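Holo-[acyl-carrier-protein] synthase (Thermotoga maritima, PDB 5XUM) is an AcpS-type enzyme of the 4'-phosphopantetheinyl transferase superfamily, built of helices and beta sheets, with three protein chains in its assembly. Local coordinates at residues Phe19-Leu24 with Phe41-Phe46; Phe87-His92 with Leu107-Asp113; Phe122-Phe127 with Leu151-Cys157. All coordinates share one frame. Residues are numbered along the deposited sequence.

Contact 1 (Phe19-Leu24 with Phe41-Phe46)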
loop_
_atom_site.group_PDB
_atom_site.type_symbol
_atom_site.label_atom_id
_atom_site.label_comp_id
_atom_site.label_asym_id
_atom_site.label_seq_id
_atom_site.Cartn_x
_atom_site.Cartn_y
_atom_site.Cartn_z
ATOM N N PHE A 19 15.778 25.352 -4.439
ATOM C CA PHE A 19 15.841 23.975 -4.945
ATOM C C PHE A 19 14.888 23.738 -6.118
ATOM O O PHE A 19 15.032 22.753 -6.847
ATOM C CB PHE A 19 15.548 22.975 -3.820
ATOM C CG PHE A 19 16.738 22.659 -2.949
ATOM C CD1 PHE A 19 16.675 21.616 -2.032
ATOM C CD2 PHE A 19 17.924 23.388 -3.050
ATOM C CE1 PHE A 19 17.760 21.313 -1.222
ATOM C CE2 PHE A 19 19.013 23.088 -2.246
ATOM C CZ PHE A 19 18.931 22.048 -1.331
ATOM N N ALA A 20 13.925 24.646 -6.290
ATOM C CA ALA A 20 12.945 24.588 -7.382
ATOM C C ALA A 20 13.588 24.405 -8.755
ATOM O O ALA A 20 13.082 23.652 -9.588
ATOM C CB ALA A 20 12.077 25.838 -7.377
ATOM N N GLU A 21 14.703 25.096 -8.978
ATOM C CA GLU A 21 15.409 25.059 -10.258
ATOM C C GLU A 21 16.078 23.707 -10.531
ATOM O O GLU A 21 16.276 23.329 -11.687
ATOM C CB GLU A 21 16.438 26.193 -10.327
ATOM C CG GLU A 21 15.832 27.587 -10.187
ATOM C CD GLU A 21 16.872 28.677 -9.985
ATOM O OE1 GLU A 21 17.822 28.765 -10.793
ATOM O OE2 GLU A 21 16.732 29.459 -9.020
ATOM N N ARG A 22 16.409 22.981 -9.464
ATOM C CA ARG A 22 17.112 21.702 -9.573
ATOM C C ARG A 22 16.187 20.483 -9.656
ATOM O O ARG A 22 16.500 19.512 -10.351
ATOM C CB ARG A 22 18.093 21.529 -8.407
ATOM C CG ARG A 22 19.288 22.475 -8.431
ATOM C CD ARG A 22 20.312 22.083 -9.486
ATOM N NE ARG A 22 20.894 20.769 -9.223
ATOM C CZ ARG A 22 21.728 20.132 -10.042
ATOM N NH1 ARG A 22 22.093 20.682 -11.195
ATOM N NH2 ARG A 22 22.200 18.939 -9.707
ATOM N N ILE A 23 15.057 20.533 -8.953
ATOM C CA ILE A 23 14.198 19.351 -8.811
ATOM C C ILE A 23 12.936 19.341 -9.682
ATOM O O ILE A 23 12.407 18.270 -9.987
ATOM C CB ILE A 23 13.815 19.076 -7.333
ATOM C CG1 ILE A 23 12.876 20.161 -6.786
ATOM C CG2 ILE A 23 15.069 18.926 -6.477
ATOM C CD1 ILE A 23 12.000 19.700 -5.639
ATOM N N LEU A 24 12.463 20.518 -10.084
ATOM C CA LEU A 24 11.185 20.620 -10.793
ATOM C C LEU A 24 11.308 20.469 -12.304
ATOM O O LEU A 24 12.235 20.994 -12.917
ATOM C CB LEU A 24 10.476 21.938 -10.469
ATOM C CG LEU A 24 10.058 22.269 -9.034
ATOM C CD1 LEU A 24 9.275 23.571 -9.044
ATOM C CD2 LEU A 24 9.242 21.154 -8.390
ATOM N N PHE A 41 5.090 23.716 -1.516
ATOM C CA PHE A 41 5.013 23.047 -2.811
ATOM C C PHE A 41 6.318 22.333 -3.142
ATOM O O PHE A 41 6.306 21.172 -3.555
ATOM C CB PHE A 41 4.644 24.033 -3.926
ATOM C CG PHE A 41 4.459 23.382 -5.269
ATOM C CD1 PHE A 41 3.255 22.769 -5.602
ATOM C CD2 PHE A 41 5.495 23.370 -6.201
ATOM C CE1 PHE A 41 3.083 22.165 -6.840
ATOM C CE2 PHE A 41 5.330 22.765 -7.440
ATOM C CZ PHE A 41 4.123 22.162 -7.761
ATOM N N ILE A 42 7.432 23.036 -2.948
ATOM C CA ILE A 42 8.763 22.501 -3.218
ATOM C C ILE A 42 9.078 21.331 -2.298
ATOM O O ILE A 42 9.567 20.295 -2.750
ATOM C CB ILE A 42 9.856 23.592 -3.079
ATOM C CG1 ILE A 42 9.620 24.732 -4.078
ATOM C CG2 ILE A 42 11.252 22.999 -3.243
ATOM C CD1 ILE A 42 9.414 24.285 -5.514
ATOM N N ALA A 43 8.791 21.508 -1.010
ATOM C CA ALA A 43 8.988 20.463 -0.014
ATOM C C ALA A 43 8.183 19.209 -0.372
ATOM O O ALA A 43 8.703 18.094 -0.310
ATOM C CB ALA A 43 8.610 20.979 1.368
ATOM N N GLY A 44 6.927 19.408 -0.766
ATOM C CA GLY A 44 6.041 18.315 -1.157
ATOM C C GLY A 44 6.516 17.552 -2.384
ATOM O O GLY A 44 6.466 16.322 -2.411
ATOM N N ARG A 45 6.980 18.283 -3.397
ATOM C CA ARG A 45 7.487 17.670 -4.626
ATOM C C ARG A 45 8.802 16.931 -4.409
ATOM O O ARG A 45 9.034 15.889 -5.022
ATOM C CB ARG A 45 7.619 18.701 -5.756
ATOM C CG ARG A 45 6.477 18.674 -6.763
ATOM C CD ARG A 45 5.123 18.855 -6.096
ATOM N NE ARG A 45 4.010 18.596 -7.002
ATOM C CZ ARG A 45 2.736 18.531 -6.623
ATOM N NH1 ARG A 45 2.403 18.702 -5.348
ATOM N NH2 ARG A 45 1.790 18.292 -7.522
ATOM N N PHE A 46 9.652 17.469 -3.537
ATOM C CA PHE A 46 10.888 16.790 -3.154
ATOM C C PHE A 46 10.571 15.467 -2.459
ATOM O O PHE A 46 11.173 14.437 -2.775
ATOM C CB PHE A 46 11.745 17.673 -2.240
ATOM C CG PHE A 46 13.196 17.275 -2.203
ATOM C CD1 PHE A 46 13.642 16.283 -1.334
ATOM C CD2 PHE A 46 14.117 17.885 -3.045
ATOM C CE1 PHE A 46 14.978 15.911 -1.304
ATOM C CE2 PHE A 46 15.456 17.521 -3.019
ATOM C CZ PHE A 46 15.885 16.532 -2.148
#
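Residues 19-24 form little more than one helical turn, in which F19 O accepts hydrogen bonds from R22 N (3.0 Å) and I23 N (3.1 Å), and A20 O receives L24 N at 3.2 Å. L24 then swings to extended backbone angles (-88/139) and ends the helix. Residues 41-46 belong to the long, regular helix 38-56, with bonds such as F46 N to I42 O at 2.9 Å. The backbones come nearest at A20 and I42, whose CA atoms lie 6.3 Å apart; the CA atoms of I23 and F46 are separated by 7.0 Å. No hydrogen bond crosses between the segments, so they meet through side chains.

I42 is central: its CD1 touches A20 CB and L24 CD1, both at 3.6 Å, while its CG2 meets I23 CD1 at 4.1 Å. Helix 38-56 here lies between the short helix 20-23 and strand 2-11 of the antiparallel sheet, in the α+β fold of the family. I42 points to the short helix, whereas A43 points away from it and rests on L10 of strand 2-11. F32 of helix 26-34 touches both A20 and I42, closing the apolar cluster from another direction.

Towards F19, I23 CG2 packs on F46 CD2 at 3.7 Å, and F19 CD1 lies 4.4 Å from F46 CE2. F46 also meets the F65 ring and lies near a bound glycerol. At the L24 end, L24 CD1 approaches the edge of the F41 ring (CE2, 4.3 Å), and L24 CD2 lies 3.9 Å from R45 CB. The guanidinium of R45 leads away to a hydrogen bond with F70 O.

Contact 2 (Phe87-His92 with Leu107-Asp113); sequences FFNYAH and LEKRKGD
E108 OE1 receives two strong bonds, from H92 NE2 at 2.7 Å and, as a salt bridge within its own segment, from R110 NE at 3.0 Å. R110 NH1 extends the network to D113 OD2 at 3.6 Å; the backbone takes positive phi at G112 (phi/psi 72/-141), which favours glycine, and again at D113 (61/27). The second subunit joins in: its I2 bonds through N to E108 OE2 and through O to R110 NH2. N89, with chi1 p, uses its amide like a peptide group, OD1 accepting from R110 N (2.9 Å) and ND2 donating to R110 O (3.2 Å).

The backbones run antiparallel. Y90 and E108 form a hydrogen-bonded pair, with E108 N to Y90 O at 2.8 Å and Y90 N to E108 O at 3.0 Å; A91 and L107 follow as a non-hydrogen-bonded pair, CA atoms 4.7 Å apart. N89 (-112/-4) adds a weak bond from its N to E108 O at 3.1 Å. A water joins F87 O (2.6 Å) to K109 NZ (2.7 Å), which also bonds T141 O.

The extended R110 side chain lays its guanidinium flat on the Y90 ring (chi1 m), a cation-pi stack with CZ 3.7 Å from the ring centroid. On the sheet face of A91 and L107, L107 CD2 meets A91 CB at 3.8 Å. F88 packs against L107 too, its ring centroid 4.1 Å from L107 CD1 in a CH-pi contact. With N89 and Y90 both facing E108, this is a classic beta bulge at the open end of the antiparallel hairpin formed by strands 90-97 and 100-108.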
loop_
_atom_site.group_PDB
_atom_site.type_symbol
_atom_site.label_atom_id
_atom_site.label_comp_id
_atom_site.label_asym_id
_atom_site.label_seq_id
_atom_site.Cartn_x
_atom_site.Cartn_y
_atom_site.Cartn_z
ATOM N N PHE A 87 7.863 -1.476 -15.406
ATOM C CA PHE A 87 6.627 -1.848 -16.099
ATOM C C PHE A 87 5.364 -1.724 -15.239
ATOM O O PHE A 87 4.298 -2.220 -15.616
ATOM C CB PHE A 87 6.738 -3.235 -16.761
ATOM C CG PHE A 87 6.851 -4.380 -15.791
ATOM C CD1 PHE A 87 5.741 -5.169 -15.497
ATOM C CD2 PHE A 87 8.068 -4.687 -15.189
ATOM C CE1 PHE A 87 5.840 -6.230 -14.609
ATOM C CE2 PHE A 87 8.174 -5.747 -14.300
ATOM C CZ PHE A 87 7.059 -6.521 -14.010
ATOM N N PHE A 88 5.482 -1.059 -14.090
ATOM C CA PHE A 88 4.304 -0.720 -13.297
ATOM C C PHE A 88 3.403 0.175 -14.143
ATOM O O PHE A 88 3.893 1.034 -14.878
ATOM C CB PHE A 88 4.691 -0.031 -11.974
ATOM C CG PHE A 88 5.481 1.241 -12.150
ATOM C CD1 PHE A 88 6.872 1.212 -12.201
ATOM C CD2 PHE A 88 4.836 2.470 -12.259
ATOM C CE1 PHE A 88 7.602 2.380 -12.370
ATOM C CE2 PHE A 88 5.560 3.643 -12.432
ATOM C CZ PHE A 88 6.945 3.598 -12.485
ATOM N N ASN A 89 2.094 -0.041 -14.077
ATOM C CA ASN A 89 1.170 0.821 -14.811
ATOM C C ASN A 89 0.300 1.686 -13.905
ATOM O O ASN A 89 -0.461 2.529 -14.381
ATOM C CB ASN A 89 0.340 0.038 -15.844
ATOM C CG ASN A 89 -0.440 -1.117 -15.241
ATOM O OD1 ASN A 89 -0.228 -1.512 -14.092
ATOM N ND2 ASN A 89 -1.354 -1.672 -16.030
ATOM N N TYR A 90 0.435 1.485 -12.598
ATOM C CA TYR A 90 -0.267 2.310 -11.625
ATOM C C TYR A 90 0.678 2.862 -10.570
ATOM O O TYR A 90 1.504 2.135 -10.012
ATOM C CB TYR A 90 -1.433 1.544 -10.984
ATOM C CG TYR A 90 -2.678 1.555 -11.836
ATOM C CD1 TYR A 90 -3.704 2.467 -11.592
ATOM C CD2 TYR A 90 -2.823 0.670 -12.903
ATOM C CE1 TYR A 90 -4.842 2.491 -12.378
ATOM C CE2 TYR A 90 -3.958 0.685 -13.695
ATOM C CZ TYR A 90 -4.960 1.596 -13.432
ATOM O OH TYR A 90 -6.084 1.610 -14.221
ATOM N N ALA A 91 0.566 4.164 -10.333
ATOM C CA ALA A 91 1.259 4.816 -9.236
ATOM C C ALA A 91 0.208 5.466 -8.354
ATOM O O ALA A 91 -0.452 6.425 -8.755
ATOM C CB ALA A 91 2.245 5.850 -9.754
ATOM N N HIS A 92 0.034 4.908 -7.164
ATOM C CA HIS A 92 -0.893 5.451 -6.191
ATOM C C HIS A 92 -0.107 6.311 -5.252
ATOM O O HIS A 92 0.778 5.830 -4.534
ATOM C CB HIS A 92 -1.612 4.321 -5.466
ATOM C CG HIS A 92 -2.354 3.386 -6.393
ATOM N ND1 HIS A 92 -3.544 3.702 -6.943
ATOM C CD2 HIS A 92 -2.025 2.115 -6.869
ATOM C CE1 HIS A 92 -3.960 2.686 -7.723
ATOM N NE2 HIS A 92 -3.030 1.716 -7.677
ATOM N N LEU A 107 3.598 1.619 -6.001
ATOM C CA LEU A 107 3.639 1.226 -7.406
ATOM C C LEU A 107 2.988 -0.141 -7.595
ATOM O O LEU A 107 3.266 -1.084 -6.850
ATOM C CB LEU A 107 5.076 1.246 -7.942
ATOM C CG LEU A 107 5.849 2.571 -7.818
ATOM C CD1 LEU A 107 7.266 2.418 -8.344
ATOM C CD2 LEU A 107 5.143 3.719 -8.527
ATOM N N GLU A 108 2.114 -0.231 -8.591
ATOM C CA GLU A 108 1.306 -1.425 -8.822
ATOM C C GLU A 108 1.356 -1.834 -10.292
ATOM O O GLU A 108 1.352 -0.983 -11.185
ATOM C CB GLU A 108 -0.147 -1.160 -8.396
ATOM C CG GLU A 108 -1.114 -2.326 -8.590
ATOM C CD GLU A 108 -2.565 -1.958 -8.320
ATOM O OE1 GLU A 108 -2.996 -0.839 -8.683
ATOM O OE2 GLU A 108 -3.289 -2.803 -7.752
ATOM N N LYS A 109 1.421 -3.141 -10.530
ATOM C CA LYS A 109 1.232 -3.687 -11.868
ATOM C C LYS A 109 -0.110 -4.411 -11.914
ATOM O O LYS A 109 -0.291 -5.453 -11.278
ATOM C CB LYS A 109 2.393 -4.612 -12.267
ATOM C CG LYS A 109 2.164 -5.458 -13.524
ATOM C CD LYS A 109 1.905 -4.613 -14.763
ATOM C CE LYS A 109 1.586 -5.484 -15.969
ATOM N NZ LYS A 109 0.905 -4.701 -17.034
ATOM N N ARG A 110 -1.054 -3.832 -12.649
ATOM C CA ARG A 110 -2.342 -4.469 -12.881
ATOM C C ARG A 110 -2.321 -5.177 -14.222
ATOM O O ARG A 110 -1.714 -4.689 -15.179
ATOM C CB ARG A 110 -3.471 -3.443 -12.895
ATOM C CG ARG A 110 -3.827 -2.842 -11.547
ATOM C CD ARG A 110 -5.140 -2.091 -11.673
ATOM N NE ARG A 110 -5.354 -1.130 -10.595
ATOM C CZ ARG A 110 -6.318 -0.215 -10.594
ATOM N NH1 ARG A 110 -7.155 -0.127 -11.621
ATOM N NH2 ARG A 110 -6.443 0.619 -9.571
ATOM N N LYS A 111 -2.986 -6.327 -14.281
ATOM C CA LYS A 111 -3.248 -7.013 -15.541
ATOM C C LYS A 111 -4.074 -6.075 -16.419
ATOM O O LYS A 111 -5.099 -5.550 -15.978
ATOM C CB LYS A 111 -3.999 -8.327 -15.280
ATOM C CG LYS A 111 -4.456 -9.080 -16.524
ATOM C CD LYS A 111 -5.356 -10.250 -16.146
ATOM C CE LYS A 111 -6.060 -10.851 -17.355
ATOM N NZ LYS A 111 -5.144 -11.643 -18.224
ATOM N N GLY A 112 -3.605 -5.845 -17.643
ATOM C CA GLY A 112 -4.300 -4.982 -18.594
ATOM C C GLY A 112 -4.214 -3.510 -18.242
ATOM O O GLY A 112 -3.168 -3.035 -17.785
ATOM N N ASP A 113 -5.323 -2.797 -18.456
ATOM C CA ASP A 113 -5.432 -1.353 -18.180
ATOM C C ASP A 113 -4.456 -0.497 -18.990
ATOM O O ASP A 113 -4.062 0.594 -18.568
ATOM C CB ASP A 113 -5.318 -1.053 -16.674
ATOM C CG ASP A 113 -6.671 -0.889 -16.004
ATOM O OD1 ASP A 113 -7.529 -0.162 -16.549
ATOM O OD2 ASP A 113 -6.871 -1.472 -14.916
HETATM O O HOH W 1 2.617 -2.649 -17.605
#

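Contact 3 (Phe122-Phe127 with Leu151-Cys157)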
loop_
_atom_site.group_PDB
_atom_site.type_symbol
_atom_site.label_atom_id
_atom_site.label_comp_id
_atom_site.label_asym_id
_atom_site.label_seq_id
_atom_site.Cartn_x
_atom_site.Cartn_y
_atom_site.Cartn_z
ATOM N N PHE A 122 -2.734 -6.264 -36.212
ATOM C CA PHE A 122 -1.402 -5.826 -35.789
ATOM C C PHE A 122 -1.170 -6.089 -34.300
ATOM O O PHE A 122 -0.101 -6.562 -33.906
ATOM C CB PHE A 122 -1.212 -4.334 -36.099
ATOM C CG PHE A 122 0.087 -3.756 -35.591
ATOM C CD1 PHE A 122 1.212 -3.709 -36.409
ATOM C CD2 PHE A 122 0.181 -3.241 -34.298
ATOM C CE1 PHE A 122 2.405 -3.171 -35.947
ATOM C CE2 PHE A 122 1.373 -2.704 -33.829
ATOM C CZ PHE A 122 2.487 -2.670 -34.655
ATOM N N LEU A 123 -2.178 -5.779 -33.487
ATOM C CA LEU A 123 -2.070 -5.885 -32.032
ATOM C C LEU A 123 -2.119 -7.325 -31.531
ATOM O O LEU A 123 -1.383 -7.680 -30.610
ATOM C CB LEU A 123 -3.149 -5.040 -31.343
ATOM C CG LEU A 123 -3.144 -3.525 -31.586
ATOM C CD1 LEU A 123 -4.400 -2.892 -31.000
ATOM C CD2 LEU A 123 -1.895 -2.851 -31.034
ATOM N N ARG A 124 -2.973 -8.147 -32.144
ATOM C CA ARG A 124 -3.148 -9.547 -31.732
ATOM C C ARG A 124 -1.931 -10.428 -32.018
ATOM O O ARG A 124 -1.730 -11.448 -31.355
ATOM C CB ARG A 124 -4.404 -10.156 -32.360
ATOM C CG ARG A 124 -5.701 -9.607 -31.789
ATOM C CD ARG A 124 -6.902 -10.457 -32.172
ATOM N NE ARG A 124 -8.162 -9.782 -31.860
ATOM C CZ ARG A 124 -8.782 -9.832 -30.683
ATOM N NH1 ARG A 124 -9.923 -9.177 -30.509
ATOM N NH2 ARG A 124 -8.270 -10.531 -29.676
ATOM N N LYS A 125 -1.131 -10.031 -33.007
ATOM C CA LYS A 125 0.126 -10.711 -33.324
ATOM C C LYS A 125 1.157 -10.499 -32.220
ATOM O O LYS A 125 1.977 -11.378 -31.947
ATOM C CB LYS A 125 0.711 -10.189 -34.639
ATOM C CG LYS A 125 -0.042 -10.585 -35.897
ATOM C CD LYS A 125 0.528 -9.844 -37.095
ATOM C CE LYS A 125 -0.431 -9.859 -38.272
ATOM N NZ LYS A 125 0.116 -9.099 -39.430
ATOM N N ARG A 126 1.104 -9.327 -31.591
ATOM C CA ARG A 126 2.130 -8.901 -30.645
ATOM C C ARG A 126 1.687 -8.981 -29.185
ATOM O O ARG A 126 2.488 -9.319 -28.311
ATOM C CB ARG A 126 2.599 -7.483 -30.988
ATOM C CG ARG A 126 3.338 -7.390 -32.314
ATOM C CD ARG A 126 3.308 -5.982 -32.885
ATOM N NE ARG A 126 4.066 -5.883 -34.135
ATOM C CZ ARG A 126 3.600 -6.219 -35.337
ATOM N NH1 ARG A 126 4.375 -6.086 -36.405
ATOM N NH2 ARG A 126 2.364 -6.686 -35.481
ATOM N N PHE A 127 0.416 -8.682 -28.928
ATOM C CA PHE A 127 -0.093 -8.588 -27.559
ATOM C C PHE A 127 -1.320 -9.447 -27.304
ATOM O O PHE A 127 -2.057 -9.800 -28.226
ATOM C CB PHE A 127 -0.434 -7.135 -27.209
ATOM C CG PHE A 127 0.673 -6.167 -27.486
ATOM C CD1 PHE A 127 1.826 -6.164 -26.706
ATOM C CD2 PHE A 127 0.562 -5.249 -28.524
ATOM C CE1 PHE A 127 2.850 -5.267 -26.964
ATOM C CE2 PHE A 127 1.581 -4.347 -28.785
ATOM C CZ PHE A 127 2.727 -4.358 -28.004
ATOM N N LEU A 151 7.259 1.752 -30.177
ATOM C CA LEU A 151 6.892 0.595 -30.991
ATOM C C LEU A 151 5.596 0.843 -31.766
ATOM O O LEU A 151 5.487 0.469 -32.933
ATOM C CB LEU A 151 6.770 -0.660 -30.112
ATOM C CG LEU A 151 6.480 -2.029 -30.744
ATOM C CD1 LEU A 151 7.170 -3.131 -29.959
ATOM C CD2 LEU A 151 4.985 -2.307 -30.851
ATOM N N LEU A 152 4.627 1.480 -31.111
ATOM C CA LEU A 152 3.309 1.711 -31.703
ATOM C C LEU A 152 3.303 2.843 -32.730
ATOM O O LEU A 152 2.655 2.731 -33.773
ATOM C CB LEU A 152 2.264 1.981 -30.617
ATOM C CG LEU A 152 1.964 0.871 -29.604
ATOM C CD1 LEU A 152 1.220 1.453 -28.412
ATOM C CD2 LEU A 152 1.187 -0.284 -30.223
ATOM N N GLU A 153 4.022 3.923 -32.430
ATOM C CA GLU A 153 4.090 5.095 -33.311
ATOM C C GLU A 153 4.857 4.822 -34.608
ATOM O O GLU A 153 4.710 5.560 -35.586
ATOM C CB GLU A 153 4.690 6.298 -32.575
ATOM C CG GLU A 153 3.747 6.942 -31.566
ATOM C CD GLU A 153 4.381 8.087 -30.792
ATOM O OE1 GLU A 153 5.628 8.152 -30.705
ATOM O OE2 GLU A 153 3.625 8.926 -30.258
ATOM N N SER A 154 5.668 3.764 -34.605
ATOM C CA SER A 154 6.361 3.293 -35.806
ATOM C C SER A 154 5.363 2.777 -36.840
ATOM O O SER A 154 5.571 2.930 -38.045
ATOM C CB SER A 154 7.358 2.188 -35.451
ATOM O OG SER A 154 8.375 2.672 -34.594
ATOM N N SER A 155 4.291 2.158 -36.353
ATOM C CA SER A 155 3.168 1.738 -37.182
ATOM C C SER A 155 2.076 2.810 -37.144
ATOM O O SER A 155 2.333 3.954 -36.759
ATOM C CB SER A 155 2.627 0.397 -36.683
ATOM O OG SER A 155 1.480 -0.004 -37.414
ATOM N N GLY A 156 0.863 2.438 -37.544
ATOM C CA GLY A 156 -0.288 3.334 -37.464
ATOM C C GLY A 156 -1.050 3.163 -36.163
ATOM O O GLY A 156 -2.281 3.174 -36.153
ATOM N N CYS A 157 -0.310 3.008 -35.066
ATOM C CA CYS A 157 -0.895 2.776 -33.746
ATOM C C CYS A 157 -0.550 3.882 -32.749
ATOM O O CYS A 157 0.447 4.592 -32.911
ATOM C CB CYS A 157 -0.459 1.417 -33.197
ATOM S SG CYS A 157 -1.203 0.001 -34.035
#
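This is an apolar contact between two helix ends in the C-terminal part of the chain, where helices 120-126 and 145-154 lie on the same side of a four-stranded antiparallel sheet. L123 and L152 both rest on V116 of strand 114-117, and their CD2 atoms touch each other at 4.1 Å. The backbones stay well apart, the nearest CA atoms being those of F122 and C157 at 8.9 Å, and no hydrogen bond spans the gap.

F122 fills much of it. Its CD2 lies 3.5 Å from C157 SG, an oblique sulfur-aromatic contact with the sulfur 4.2 Å from the ring centroid; S155 OG sits over one ring face, 3.6 Å from CE1, and L152 CD2 approaches the ring edge at CE2, 4.3 Å. C157 is held near the helix end by its N bonding to L152 O (3.2 Å). The F127 ring brings CZ to within 4.2 Å of L151 CD2 and CE2 to within 4.3 Å of L152 CD2.

With strands 114-117, 128-132, 137-140 and 158-162 ordered 2-3-1-4, the two helices complete the βαββαβ topology of a ferredoxin-like fold.

Contacts 1, 2 and 3 follow one another along the chain without interleaving. Contact 1 lies across the chain's centre from the other two, its centre 26 Å from that of contact 2 and 38 Å from that of contact 3; the centres of contacts 2 and 3 are 21 Å apart. None touches another, the nearest atoms of contacts 2 and 3 being about 10 Å apart. Helix 38-56 relates the first two: it carries one side of contact 1 and, further along, packs on F88 and L107. Segment 107-113 leads into strand 114-117, which underlies contact 3. Contact 2 thus sits between the two helical packings and, alone of the three, reaches another subunit.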